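Side-chain contacts in hypothetical protein AF1531 (Archaeoglobus fulgidus, PDB 2I5H), which is of unknown function but belongs to the DUF655 family of the helix-hairpin-helix clan, consistent with a role in binding nucleic acid: residues K99-L102 with P103-I106; V105-H108 with I109-D113; G169-R172 with P173-I177; V178-I181 with I182-I185. All coordinates share one frame; numbering follows the deposited sequence.

All four contacts are local ones on two helices, 96-111 and 173-186, which pack against each other. Contacts 1 and 2 follow each other along helix 96-111 and share Val105 and Ile106, their centres about 10 Å apart. Contacts 3 and 4 adjoin on helix 173-186, with centres about 13 Å apart. Between the helices, contact 1 meets contact 4 where Ile106 CG2 lies 3.7 Å from Ile181 CD1 and Pro103 CB 3.7 Å from Ile182 CD1. Contact 2 meets contact 3 where Ile110 CG2 lies 4.0 Å from Ile177 CG2, and contact 4 where Ile110 CD1 lies 3.8 Å from Val178 CG2. Contacts 1 and 3 do not touch, their nearest atoms being about 6 Å apart.

Contact 1 of 4, residues K99-L102 with P103-I106; sequences KTEL and PYVI
Leu102 and Ile106 are one helical turn apart, and the CD1 tip of Ile106 meets the branched end of Leu102 at a slant: Ile106 CD1 reaches 3.8 Å from Leu102 CG, and Leu102 CD1 is equally near that methyl. The torsions account for the meeting. In Ile106, CG1 stands anti to the carbonyl carbon (chi1 -70°) and runs back over the preceding turn, so that its terminal methyl arrives at the leucine branch. The same two residues are joined in the backbone, Ile106 N giving a hydrogen bond of 2.9 Å to Leu102 O, and Val105 N does likewise to Glu101 O at 3.0 Å.

Pro103 sets the CG-CD edge of its ring against the preceding turn. Its CD sits 3.3 Å from Lys99 O, where an amide hydrogen would otherwise be expected. The helix is kinked at this point, since the nitrogens of Pro103 and Tyr104 make no bond to the turn before. Tyr104 lays the edge of its ring beside that turn, CD2 3.4 Å from Thr100 O. Leu102 and Val105 face Leu24 of strand 20-27, while Pro103 and Ile106 meet Ile182 of helix 173-186.

Chemically, the turn combines apolar packing with main-chain bonds: proline lacks a donor, Tyr104 N at 4.8 Å is too far from Thr100 O for the i to i-4 bond, and the regular pattern resumes at Val105 and Ile106.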
ATOM      1  N   LYS A  99       1.343   8.017   8.631  1.00 14.87           N
ATOM      2  CA  LYS A  99       0.307   7.052   8.970  1.00 17.06           C
ATOM      3  C   LYS A  99      -1.049   7.515   8.441  1.00 17.54           C
ATOM      4  O   LYS A  99      -1.835   6.716   7.925  1.00 17.12           O
ATOM      5  CB  LYS A  99       0.225   6.852  10.490  1.00 18.31           C
ATOM      6  CG  LYS A  99       1.417   6.123  11.103  1.00 18.81           C
ATOM      7  CD  LYS A  99       1.151   5.819  12.566  1.00 22.38           C
ATOM      8  CE  LYS A  99       2.314   5.085  13.207  1.00 23.37           C
ATOM      9  NZ  LYS A  99       2.030   4.809  14.640  1.00 30.81           N
ATOM     10  N   THR A 100      -1.328   8.807   8.570  1.00 19.10           N
ATOM     11  CA  THR A 100      -2.597   9.335   8.084  1.00 20.74           C
ATOM     12  C   THR A 100      -2.712   9.183   6.570  1.00 19.19           C
ATOM     13  O   THR A 100      -3.773   8.843   6.054  1.00 19.72           O
ATOM     14  CB  THR A 100      -2.759  10.826   8.418  1.00 22.75           C
ATOM     15  OG1 THR A 100      -2.635  11.016   9.830  1.00 25.71           O
ATOM     16  CG2 THR A 100      -4.128  11.327   7.960  1.00 25.33           C
ATOM     17  N   GLU A 101      -1.610   9.422   5.865  1.00 18.29           N
ATOM     18  CA  GLU A 101      -1.613   9.336   4.412  1.00 16.43           C
ATOM     19  C   GLU A 101      -1.564   7.922   3.848  1.00 16.32           C
ATOM     20  O   GLU A 101      -2.032   7.691   2.741  1.00 17.43           O
ATOM     21  CB  GLU A 101      -0.439  10.135   3.824  1.00 16.64           C
ATOM     22  CG  GLU A 101      -0.467  11.636   4.091  1.00 15.75           C
ATOM     23  CD  GLU A 101      -1.696  12.331   3.520  1.00 16.92           C
ATOM     24  OE1 GLU A 101      -2.265  11.843   2.523  1.00 19.09           O
ATOM     25  OE2 GLU A 101      -2.085  13.384   4.065  1.00 21.55           O
ATOM     26  N   LEU A 102      -1.010   6.979   4.606  1.00 14.87           N
ATOM     27  CA  LEU A 102      -0.865   5.608   4.121  1.00 15.57           C
ATOM     28  C   LEU A 102      -2.081   5.011   3.415  1.00 15.87           C
ATOM     29  O   LEU A 102      -1.972   4.569   2.271  1.00 17.99           O
ATOM     30  CB  LEU A 102      -0.413   4.676   5.259  1.00 15.42           C
ATOM     31  CG  LEU A 102      -0.050   3.237   4.848  1.00 16.68           C
ATOM     32  CD1 LEU A 102       1.097   3.246   3.830  1.00 17.91           C
ATOM     33  CD2 LEU A 102       0.344   2.438   6.080  1.00 14.82           C
ATOM     34  N   PRO A 103      -3.258   4.997   4.066  1.00 18.46           N
ATOM     35  CA  PRO A 103      -4.416   4.413   3.378  1.00 19.77           C
ATOM     36  C   PRO A 103      -4.787   5.092   2.057  1.00 20.35           C
ATOM     37  O   PRO A 103      -5.196   4.420   1.109  1.00 19.72           O
ATOM     38  CB  PRO A 103      -5.529   4.495   4.431  1.00 18.76           C
ATOM     39  CG  PRO A 103      -5.135   5.688   5.250  1.00 22.52           C
ATOM     40  CD  PRO A 103      -3.637   5.517   5.391  1.00 17.99           C
ATOM     41  N   TYR A 104      -4.644   6.414   1.996  1.00 18.17           N
ATOM     42  CA  TYR A 104      -4.965   7.162   0.782  1.00 20.11           C
ATOM     43  C   TYR A 104      -3.978   6.875  -0.336  1.00 19.47           C
ATOM     44  O   TYR A 104      -4.360   6.778  -1.503  1.00 21.00           O
ATOM     45  CB  TYR A 104      -4.980   8.665   1.072  1.00 20.16           C
ATOM     46  CG  TYR A 104      -6.070   9.070   2.030  1.00 22.15           C
ATOM     47  CD1 TYR A 104      -7.406   9.055   1.638  1.00 24.03           C
ATOM     48  CD2 TYR A 104      -5.771   9.425   3.343  1.00 22.26           C
ATOM     49  CE1 TYR A 104      -8.423   9.382   2.538  1.00 24.87           C
ATOM     50  CE2 TYR A 104      -6.772   9.753   4.248  1.00 24.16           C
ATOM     51  CZ  TYR A 104      -8.099   9.728   3.835  1.00 25.82           C
ATOM     52  OH  TYR A 104      -9.092  10.048   4.731  1.00 29.13           O
ATOM     53  N   VAL A 105      -2.704   6.748   0.019  1.00 17.97           N
ATOM     54  CA  VAL A 105      -1.665   6.470  -0.963  1.00 19.05           C
ATOM     55  C   VAL A 105      -1.784   5.033  -1.486  1.00 20.09           C
ATOM     56  O   VAL A 105      -1.653   4.792  -2.685  1.00 20.99           O
ATOM     57  CB  VAL A 105      -0.264   6.728  -0.357  1.00 17.75           C
ATOM     58  CG1 VAL A 105       0.826   6.355  -1.344  1.00 17.62           C
ATOM     59  CG2 VAL A 105      -0.136   8.204   0.015  1.00 19.44           C
ATOM     60  N   ILE A 106      -2.045   4.082  -0.594  1.00 19.75           N
ATOM     61  CA  ILE A 106      -2.203   2.694  -1.020  1.00 20.08           C
ATOM     62  C   ILE A 106      -3.385   2.595  -1.988  1.00 20.83           C
ATOM     63  O   ILE A 106      -3.317   1.898  -3.001  1.00 21.67           O
ATOM     64  CB  ILE A 106      -2.448   1.755   0.183  1.00 19.90           C
ATOM     65  CG1 ILE A 106      -1.165   1.632   1.011  1.00 19.07           C
ATOM     66  CG2 ILE A 106      -2.892   0.378  -0.307  1.00 21.37           C
ATOM     67  CD1 ILE A 106      -1.314   0.784   2.260  1.00 20.11           C
TER

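Contact 2 of 4, residues V105-H108 with I109-D113; sequences VIEH and IIKQD
Side chains four residues apart meet here along the last turns of helix 96-111, which lies between the antiparallel sheet and helix 173-186. In the pair His108 and Gln112, the amide oxygen stands over one face of the imidazole, offset toward its rim, with Gln112 OE1 3.0 Å from His108 CE1. Ring and amide planes are 56° apart, and the angles at ND1 and NE2 are too poor for hydrogen bonds. As modelled, the bend at chi2 (-55°) brings the glutamine amide to the ring, but Gln112 CG is placed too close to His108 O, so the details are less sure. Tyr22 also meets the histidine, the two rings being steeply inclined.

Glu107 and Lys111 run alongside each other in the same direction. Their aliphatic parts touch, Glu107 CG to Lys111 CE 3.7 Å, but Glu107 OE1 and Lys111 NZ remain 4.0 Å apart, beyond salt-bridge range, so any attraction is probably modest.

On the buried side, Val105 CG1 comes 4.2 Å from Ile109 CD1, and both residues touch Val48 of strand 44-49. Ile110 instead packs CG1 over the preceding turn, 3.0 Å from Glu107 O, and borders Val178 of the neighbouring helix. Main-chain bonds such as Ile109 N to Val105 O (2.9 Å) hold the spacing. With the isoleucines and Val105 inward, and Glu107, Lys111 and Gln112 toward the outside, this is the pattern of an amphipathic helix closing at its C-terminal end.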
ATOM      1  N   VAL A 105      -2.704   6.748   0.019  1.00 17.97           N
ATOM      2  CA  VAL A 105      -1.665   6.470  -0.963  1.00 19.05           C
ATOM      3  C   VAL A 105      -1.784   5.033  -1.486  1.00 20.09           C
ATOM      4  O   VAL A 105      -1.653   4.792  -2.685  1.00 20.99           O
ATOM      5  CB  VAL A 105      -0.264   6.728  -0.357  1.00 17.75           C
ATOM      6  CG1 VAL A 105       0.826   6.355  -1.344  1.00 17.62           C
ATOM      7  CG2 VAL A 105      -0.136   8.204   0.015  1.00 19.44           C
ATOM      8  N   ILE A 106      -2.045   4.082  -0.594  1.00 19.75           N
ATOM      9  CA  ILE A 106      -2.203   2.694  -1.020  1.00 20.08           C
ATOM     10  C   ILE A 106      -3.385   2.595  -1.988  1.00 20.83           C
ATOM     11  O   ILE A 106      -3.317   1.898  -3.001  1.00 21.67           O
ATOM     12  CB  ILE A 106      -2.448   1.755   0.183  1.00 19.90           C
ATOM     13  CG1 ILE A 106      -1.165   1.632   1.011  1.00 19.07           C
ATOM     14  CG2 ILE A 106      -2.892   0.378  -0.307  1.00 21.37           C
ATOM     15  CD1 ILE A 106      -1.314   0.784   2.260  1.00 20.11           C
ATOM     16  N   GLU A 107      -4.464   3.303  -1.675  1.00 22.13           N
ATOM     17  CA  GLU A 107      -5.651   3.297  -2.525  1.00 24.52           C
ATOM     18  C   GLU A 107      -5.290   3.824  -3.910  1.00 24.53           C
ATOM     19  O   GLU A 107      -5.738   3.294  -4.924  1.00 25.23           O
ATOM     20  CB  GLU A 107      -6.743   4.163  -1.901  1.00 26.75           C
ATOM     21  CG  GLU A 107      -8.070   4.133  -2.639  1.00 31.74           C
ATOM     22  CD  GLU A 107      -9.111   5.010  -1.975  1.00 34.05           C
ATOM     23  OE1 GLU A 107      -8.889   6.236  -1.902  1.00 36.66           O
ATOM     24  OE2 GLU A 107     -10.144   4.476  -1.519  1.00 37.23           O
ATOM     25  N   HIS A 108      -4.467   4.868  -3.941  1.00 24.87           N
ATOM     26  CA  HIS A 108      -4.023   5.472  -5.189  1.00 26.14           C
ATOM     27  C   HIS A 108      -3.255   4.440  -6.005  1.00 26.97           C
ATOM     28  O   HIS A 108      -3.479   4.283  -7.205  1.00 26.50           O
ATOM     29  CB  HIS A 108      -3.113   6.668  -4.890  1.00 27.99           C
ATOM     30  CG  HIS A 108      -2.627   7.384  -6.111  1.00 30.61           C
ATOM     31  ND1 HIS A 108      -3.443   8.190  -6.877  1.00 31.04           N
ATOM     32  CD2 HIS A 108      -1.408   7.419  -6.698  1.00 32.08           C
ATOM     33  CE1 HIS A 108      -2.747   8.691  -7.881  1.00 32.54           C
ATOM     34  NE2 HIS A 108      -1.508   8.240  -7.795  1.00 32.64           N
ATOM     35  N   ILE A 109      -2.343   3.739  -5.339  1.00 24.78           N
ATOM     36  CA  ILE A 109      -1.525   2.720  -5.982  1.00 24.86           C
ATOM     37  C   ILE A 109      -2.348   1.597  -6.616  1.00 25.80           C
ATOM     38  O   ILE A 109      -2.135   1.244  -7.774  1.00 27.14           O
ATOM     39  CB  ILE A 109      -0.532   2.104  -4.972  1.00 23.46           C
ATOM     40  CG1 ILE A 109       0.458   3.178  -4.504  1.00 23.86           C
ATOM     41  CG2 ILE A 109       0.216   0.937  -5.606  1.00 22.17           C
ATOM     42  CD1 ILE A 109       1.368   2.725  -3.379  1.00 23.09           C
ATOM     43  N   ILE A 110      -3.291   1.036  -5.869  1.00 27.10           N
ATOM     44  CA  ILE A 110      -4.090  -0.054  -6.417  1.00 30.15           C
ATOM     45  C   ILE A 110      -4.967   0.397  -7.584  1.00 31.43           C
ATOM     46  O   ILE A 110      -5.242  -0.386  -8.493  1.00 31.78           O
ATOM     47  CB  ILE A 110      -4.967  -0.715  -5.334  1.00 30.94           C
ATOM     48  CG1 ILE A 110      -5.932   0.307  -4.737  1.00 32.18           C
ATOM     49  CG2 ILE A 110      -4.076  -1.315  -4.252  1.00 30.08           C
ATOM     50  CD1 ILE A 110      -6.897  -0.287  -3.730  1.00 35.20           C
ATOM     51  N   LYS A 111      -5.393   1.655  -7.564  1.00 32.02           N
ATOM     52  CA  LYS A 111      -6.221   2.190  -8.643  1.00 35.54           C
ATOM     53  C   LYS A 111      -5.421   2.364  -9.934  1.00 37.31           C
ATOM     54  O   LYS A 111      -5.995   2.442 -11.022  1.00 39.03           O
ATOM     55  CB  LYS A 111      -6.829   3.536  -8.240  1.00 35.43           C
ATOM     56  CG  LYS A 111      -7.931   3.444  -7.196  1.00 37.30           C
ATOM     57  CD  LYS A 111      -8.519   4.816  -6.900  1.00 38.32           C
ATOM     58  CE  LYS A 111      -9.695   4.731  -5.944  1.00 41.04           C
ATOM     59  NZ  LYS A 111     -10.285   6.075  -5.679  1.00 43.34           N
ATOM     60  N   GLN A 112      -4.098   2.426  -9.814  1.00 38.48           N
ATOM     61  CA  GLN A 112      -3.236   2.593 -10.980  1.00 40.61           C
ATOM     62  C   GLN A 112      -2.893   1.238 -11.582  1.00 42.02           C
ATOM     63  O   GLN A 112      -2.231   1.150 -12.617  1.00 42.24           O
ATOM     64  CB  GLN A 112      -1.944   3.321 -10.593  1.00 41.05           C
ATOM     65  CG  GLN A 112      -2.164   4.550  -9.726  1.00 41.53           C
ATOM     66  CD  GLN A 112      -3.127   5.547 -10.339  1.00 42.84           C
ATOM     67  OE1 GLN A 112      -3.646   6.425  -9.651  1.00 44.47           O
ATOM     68  NE2 GLN A 112      -3.363   5.425 -11.642  1.00 41.70           N
ATOM     69  N   ASP A 113      -3.357   0.181 -10.925  1.00 43.28           N
ATOM     70  CA  ASP A 113      -3.108  -1.180 -11.372  1.00 45.08           C
ATOM     71  C   ASP A 113      -4.321  -2.028 -10.998  1.00 45.67           C
ATOM     72  O   ASP A 113      -4.199  -3.121 -10.443  1.00 45.90           O
ATOM     73  CB  ASP A 113      -1.836  -1.706 -10.705  1.00 46.49           C
ATOM     74  CG  ASP A 113      -1.469  -3.100 -11.158  1.00 48.38           C
ATOM     75  OD1 ASP A 113      -1.578  -3.388 -12.370  1.00 48.55           O
ATOM     76  OD2 ASP A 113      -1.053  -3.904 -10.297  1.00 49.68           O
TER

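Contact 3 of 4, residues G169-R172 with P173-I177; sequences GIQR and PEKLI
Arg172 and Glu174 form a salt bridge at the start of helix 173-186, where Arg172 occupies the N-cap position and Pro173 the first helical turn. The charged interaction comes first. Arg172 NH2 donates to Glu174 OE2 at 2.6 Å, with an N-H...O angle of 153°, using the oxygen's syn lone pair. The carboxylate approaches near the guanidinium edge, yet the planes are 49° apart, so the groups do not lie flat together; the hydrogen bond identified is NH2 to OE2. Bends at chi2 and chi3 curl the arginine back alongside the glutamate. Pro173 CD lies over one face of the guanidinium, and Glu161 is a second partner through a long, weak ion pair from NH1.

The backbone bond that opens the helix runs from Leu176 N to Arg172 O, 3.1 Å long and in the carbonyl plane.

Apolar packing links the incoming loop to its surroundings. Ile170 CG1 lies 4.1 Å from Leu176 CD1. Ile170 also joins the loop to Met144 and Ile148 of helix 142-154 and, through Ile163, to helix 160-166, while Leu176 packs on the loop residue Val140.

A further group sets polar against aliphatic atoms. Gln171, extended beyond CG, crosses the chain of Lys175 at a slant, and its amide nitrogen reaches Leu176, NE2 being 4.1 Å from CD2. On the lysine side, Gln171 OE1 is 2.9 Å from Lys175 CD and 3.0 Å from CE.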
ATOM      1  N   GLY A 169     -24.376  -4.864  -1.694  1.00 50.25           N
ATOM      2  CA  GLY A 169     -23.990  -4.613  -0.307  1.00 50.05           C
ATOM      3  C   GLY A 169     -22.497  -4.746  -0.022  1.00 49.96           C
ATOM      4  O   GLY A 169     -22.062  -4.551   1.116  1.00 49.84           O
ATOM      5  N   ILE A 170     -21.707  -5.067  -1.039  1.00 49.27           N
ATOM      6  CA  ILE A 170     -20.271  -5.212  -0.832  1.00 48.79           C
ATOM      7  C   ILE A 170     -19.608  -3.847  -0.685  1.00 49.13           C
ATOM      8  O   ILE A 170     -19.861  -2.933  -1.472  1.00 49.08           O
ATOM      9  CB  ILE A 170     -19.594  -5.972  -1.997  1.00 48.23           C
ATOM     10  CG1 ILE A 170     -18.171  -6.365  -1.594  1.00 47.97           C
ATOM     11  CG2 ILE A 170     -19.551  -5.100  -3.249  1.00 48.02           C
ATOM     12  CD1 ILE A 170     -17.436  -7.177  -2.636  1.00 46.80           C
ATOM     13  N   GLN A 171     -18.768  -3.710   0.336  1.00 49.06           N
ATOM     14  CA  GLN A 171     -18.061  -2.459   0.571  1.00 48.43           C
ATOM     15  C   GLN A 171     -17.144  -2.243  -0.627  1.00 47.45           C
ATOM     16  O   GLN A 171     -16.820  -3.200  -1.334  1.00 47.51           O
ATOM     17  CB  GLN A 171     -17.250  -2.560   1.866  1.00 50.15           C
ATOM     18  CG  GLN A 171     -16.729  -1.232   2.388  1.00 52.62           C
ATOM     19  CD  GLN A 171     -16.235  -1.324   3.821  1.00 53.05           C
ATOM     20  OE1 GLN A 171     -15.848  -0.320   4.422  1.00 53.19           O
ATOM     21  NE2 GLN A 171     -16.248  -2.532   4.377  1.00 53.38           N
ATOM     22  N   ARG A 172     -16.739  -0.999  -0.877  1.00 46.00           N
ATOM     23  CA  ARG A 172     -15.861  -0.726  -2.013  1.00 44.50           C
ATOM     24  C   ARG A 172     -14.715  -1.729  -2.036  1.00 43.06           C
ATOM     25  O   ARG A 172     -14.026  -1.918  -1.036  1.00 42.80           O
ATOM     26  CB  ARG A 172     -15.296   0.697  -1.942  1.00 44.95           C
ATOM     27  CG  ARG A 172     -16.306   1.787  -2.264  1.00 46.65           C
ATOM     28  CD  ARG A 172     -16.872   1.629  -3.669  1.00 47.15           C
ATOM     29  NE  ARG A 172     -15.865   1.799  -4.714  1.00 47.63           N
ATOM     30  CZ  ARG A 172     -16.125   1.733  -6.017  1.00 48.32           C
ATOM     31  NH1 ARG A 172     -17.362   1.498  -6.436  1.00 49.49           N
ATOM     32  NH2 ARG A 172     -15.156   1.909  -6.902  1.00 48.66           N
ATOM     33  N   PRO A 173     -14.507  -2.396  -3.181  1.00 41.52           N
ATOM     34  CA  PRO A 173     -13.428  -3.381  -3.290  1.00 40.29           C
ATOM     35  C   PRO A 173     -12.058  -2.786  -2.975  1.00 38.82           C
ATOM     36  O   PRO A 173     -11.205  -3.460  -2.399  1.00 38.15           O
ATOM     37  CB  PRO A 173     -13.546  -3.868  -4.734  1.00 40.53           C
ATOM     38  CG  PRO A 173     -14.145  -2.695  -5.447  1.00 41.60           C
ATOM     39  CD  PRO A 173     -15.191  -2.222  -4.474  1.00 41.23           C
ATOM     40  N   GLU A 174     -11.855  -1.524  -3.344  1.00 37.58           N
ATOM     41  CA  GLU A 174     -10.582  -0.862  -3.082  1.00 37.06           C
ATOM     42  C   GLU A 174     -10.339  -0.770  -1.583  1.00 35.13           C
ATOM     43  O   GLU A 174      -9.234  -1.025  -1.108  1.00 34.70           O
ATOM     44  CB  GLU A 174     -10.558   0.549  -3.683  1.00 37.86           C
ATOM     45  CG  GLU A 174     -10.818   0.595  -5.176  1.00 40.16           C
ATOM     46  CD  GLU A 174     -12.284   0.791  -5.502  1.00 41.42           C
ATOM     47  OE1 GLU A 174     -13.125   0.064  -4.934  1.00 41.96           O
ATOM     48  OE2 GLU A 174     -12.591   1.675  -6.328  1.00 42.06           O
ATOM     49  N   LYS A 175     -11.380  -0.403  -0.844  1.00 34.39           N
ATOM     50  CA  LYS A 175     -11.277  -0.273   0.605  1.00 35.35           C
ATOM     51  C   LYS A 175     -10.946  -1.615   1.243  1.00 34.30           C
ATOM     52  O   LYS A 175     -10.181  -1.685   2.206  1.00 33.45           O
ATOM     53  CB  LYS A 175     -12.583   0.268   1.186  1.00 37.05           C
ATOM     54  CG  LYS A 175     -12.536   0.458   2.692  1.00 41.22           C
ATOM     55  CD  LYS A 175     -13.707   1.282   3.196  1.00 43.39           C
ATOM     56  CE  LYS A 175     -13.562   1.557   4.683  1.00 45.77           C
ATOM     57  NZ  LYS A 175     -12.266   2.234   4.979  1.00 46.36           N
ATOM     58  N   LEU A 176     -11.532  -2.679   0.705  1.00 32.72           N
ATOM     59  CA  LEU A 176     -11.280  -4.016   1.220  1.00 31.83           C
ATOM     60  C   LEU A 176      -9.811  -4.353   1.014  1.00 29.49           C
ATOM     61  O   LEU A 176      -9.154  -4.882   1.909  1.00 27.38           O
ATOM     62  CB  LEU A 176     -12.146  -5.044   0.489  1.00 32.06           C
ATOM     63  CG  LEU A 176     -13.662  -4.939   0.652  1.00 32.59           C
ATOM     64  CD1 LEU A 176     -14.326  -5.960  -0.264  1.00 33.77           C
ATOM     65  CD2 LEU A 176     -14.054  -5.178   2.105  1.00 32.33           C
ATOM     66  N   ILE A 177      -9.302  -4.043  -0.174  1.00 27.75           N
ATOM     67  CA  ILE A 177      -7.907  -4.312  -0.494  1.00 28.17           C
ATOM     68  C   ILE A 177      -6.978  -3.482   0.392  1.00 27.05           C
ATOM     69  O   ILE A 177      -6.023  -4.008   0.960  1.00 25.62           O
ATOM     70  CB  ILE A 177      -7.599  -4.000  -1.973  1.00 28.32           C
ATOM     71  CG1 ILE A 177      -8.409  -4.926  -2.882  1.00 30.00           C
ATOM     72  CG2 ILE A 177      -6.111  -4.169  -2.243  1.00 29.08           C
ATOM     73  CD1 ILE A 177      -8.095  -6.400  -2.698  1.00 30.28           C
TER

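Contact 4 of 4, residues V178-I181 with I182-I185; sequences VSRI and IYEI
Glu184 OE2 accepts two hydrogen bonds, from Arg180 NE at 2.8 Å within a salt bridge and from the backbone N of Leu194. The arginine bond takes the anti lone pair of OE2, at an N-H...O angle of 148°, and the oxygen lies somewhat out of the guanidinium plane. Guanidinium and carboxylate planes are 84° apart, which rules out a coplanar two-pronged pair; the arginine bonds OE2. The other oxygen, OE1, is held by Thr196 OG1 and Phe195 N, leaving both carboxylate oxygens of this buried group satisfied. Such bonding would probably favour the charged form.

Arg180 is bent at chi2 (59°), which swings NE toward the glutamate one turn on. Tyr183 CD2 lies over one face of the guanidinium, 3.5 Å from Arg180 NH1. The terminal nitrogens also make weak bonds to Tyr192 O and Leu136 O.

A second face of the helix is aliphatic. Val178 and Ile182 lie side by side, with Val178 CG1 3.9 Å from Ile182 CD1; Ile181 CG2 is likewise 3.9 Å from Ile185 CD1. Ile181 and Ile182 carry this face onto Ile106 of helix 96-111. Regular backbone bonds underlie both faces, as in Ile182 N to Val178 O, 2.9 Å. The whole is a helix packed on both sides, one aliphatic against helix 96-111, the other a buried i to i+4 Arg-Glu salt bridge whose acid holds the segment 194-196.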
ATOM      1  N   VAL A 178      -7.260  -2.188   0.508  1.00 26.69           N
ATOM      2  CA  VAL A 178      -6.438  -1.306   1.335  1.00 25.62           C
ATOM      3  C   VAL A 178      -6.389  -1.816   2.770  1.00 25.33           C
ATOM      4  O   VAL A 178      -5.328  -1.820   3.397  1.00 24.72           O
ATOM      5  CB  VAL A 178      -6.981   0.144   1.330  1.00 24.60           C
ATOM      6  CG1 VAL A 178      -6.202   0.996   2.318  1.00 24.70           C
ATOM      7  CG2 VAL A 178      -6.870   0.729  -0.069  1.00 24.94           C
ATOM      8  N   SER A 179      -7.539  -2.248   3.284  1.00 25.25           N
ATOM      9  CA  SER A 179      -7.622  -2.770   4.643  1.00 25.45           C
ATOM     10  C   SER A 179      -6.725  -3.983   4.831  1.00 23.98           C
ATOM     11  O   SER A 179      -6.066  -4.116   5.860  1.00 24.19           O
ATOM     12  CB  SER A 179      -9.065  -3.160   4.988  1.00 27.08           C
ATOM     13  OG  SER A 179      -9.873  -2.018   5.191  1.00 29.81           O
ATOM     14  N   ARG A 180      -6.706  -4.873   3.841  1.00 23.48           N
ATOM     15  CA  ARG A 180      -5.873  -6.067   3.929  1.00 23.42           C
ATOM     16  C   ARG A 180      -4.394  -5.704   3.875  1.00 23.85           C
ATOM     17  O   ARG A 180      -3.598  -6.201   4.670  1.00 24.00           O
ATOM     18  CB  ARG A 180      -6.208  -7.055   2.806  1.00 23.36           C
ATOM     19  CG  ARG A 180      -5.354  -8.324   2.823  1.00 24.66           C
ATOM     20  CD  ARG A 180      -5.502  -9.089   4.137  1.00 23.82           C
ATOM     21  NE  ARG A 180      -4.519 -10.164   4.260  1.00 25.77           N
ATOM     22  CZ  ARG A 180      -4.456 -11.008   5.285  1.00 24.34           C
ATOM     23  NH1 ARG A 180      -5.321 -10.911   6.284  1.00 26.92           N
ATOM     24  NH2 ARG A 180      -3.518 -11.943   5.320  1.00 26.83           N
ATOM     25  N   ILE A 181      -4.023  -4.833   2.943  1.00 21.90           N
ATOM     26  CA  ILE A 181      -2.625  -4.426   2.826  1.00 23.18           C
ATOM     27  C   ILE A 181      -2.131  -3.803   4.130  1.00 22.79           C
ATOM     28  O   ILE A 181      -1.067  -4.157   4.638  1.00 22.47           O
ATOM     29  CB  ILE A 181      -2.434  -3.436   1.658  1.00 24.12           C
ATOM     30  CG1 ILE A 181      -2.724  -4.156   0.336  1.00 22.61           C
ATOM     31  CG2 ILE A 181      -1.012  -2.880   1.664  1.00 23.05           C
ATOM     32  CD1 ILE A 181      -2.738  -3.248  -0.881  1.00 24.87           C
ATOM     33  N   ILE A 182      -2.907  -2.881   4.682  1.00 22.17           N
ATOM     34  CA  ILE A 182      -2.523  -2.247   5.933  1.00 25.00           C
ATOM     35  C   ILE A 182      -2.412  -3.296   7.037  1.00 24.42           C
ATOM     36  O   ILE A 182      -1.509  -3.236   7.870  1.00 24.48           O
ATOM     37  CB  ILE A 182      -3.538  -1.153   6.326  1.00 26.06           C
ATOM     38  CG1 ILE A 182      -3.352   0.056   5.402  1.00 29.15           C
ATOM     39  CG2 ILE A 182      -3.363  -0.764   7.785  1.00 30.19           C
ATOM     40  CD1 ILE A 182      -4.290   1.205   5.668  1.00 30.35           C
ATOM     41  N   TYR A 183      -3.319  -4.270   7.032  1.00 24.33           N
ATOM     42  CA  TYR A 183      -3.280  -5.318   8.044  1.00 25.25           C
ATOM     43  C   TYR A 183      -1.962  -6.086   7.966  1.00 24.64           C
ATOM     44  O   TYR A 183      -1.326  -6.350   8.985  1.00 26.94           O
ATOM     45  CB  TYR A 183      -4.443  -6.296   7.860  1.00 27.17           C
ATOM     46  CG  TYR A 183      -4.427  -7.415   8.877  1.00 28.63           C
ATOM     47  CD1 TYR A 183      -4.854  -7.200  10.186  1.00 31.23           C
ATOM     48  CD2 TYR A 183      -3.937  -8.676   8.543  1.00 30.13           C
ATOM     49  CE1 TYR A 183      -4.793  -8.216  11.140  1.00 33.37           C
ATOM     50  CE2 TYR A 183      -3.871  -9.698   9.490  1.00 32.38           C
ATOM     51  CZ  TYR A 183      -4.299  -9.460  10.783  1.00 32.29           C
ATOM     52  OH  TYR A 183      -4.235 -10.469  11.719  1.00 37.08           O
ATOM     53  N   GLU A 184      -1.556  -6.439   6.753  1.00 23.37           N
ATOM     54  CA  GLU A 184      -0.319  -7.185   6.551  1.00 24.94           C
ATOM     55  C   GLU A 184       0.902  -6.363   6.950  1.00 25.34           C
ATOM     56  O   GLU A 184       1.836  -6.880   7.565  1.00 24.49           O
ATOM     57  CB  GLU A 184      -0.218  -7.641   5.092  1.00 25.03           C
ATOM     58  CG  GLU A 184      -1.254  -8.714   4.733  1.00 25.90           C
ATOM     59  CD  GLU A 184      -1.208  -9.148   3.278  1.00 26.38           C
ATOM     60  OE1 GLU A 184      -0.227  -8.823   2.580  1.00 26.88           O
ATOM     61  OE2 GLU A 184      -2.159  -9.835   2.832  1.00 28.86           O
ATOM     62  N   ILE A 185       0.887  -5.079   6.616  1.00 25.10           N
ATOM     63  CA  ILE A 185       1.996  -4.202   6.969  1.00 26.44           C
ATOM     64  C   ILE A 185       2.151  -4.129   8.488  1.00 28.71           C
ATOM     65  O   ILE A 185       3.265  -4.113   9.009  1.00 29.32           O
ATOM     66  CB  ILE A 185       1.773  -2.783   6.411  1.00 25.93           C
ATOM     67  CG1 ILE A 185       1.881  -2.815   4.884  1.00 25.12           C
ATOM     68  CG2 ILE A 185       2.774  -1.809   7.031  1.00 26.73           C
ATOM     69  CD1 ILE A 185       1.649  -1.476   4.217  1.00 25.40           C
TER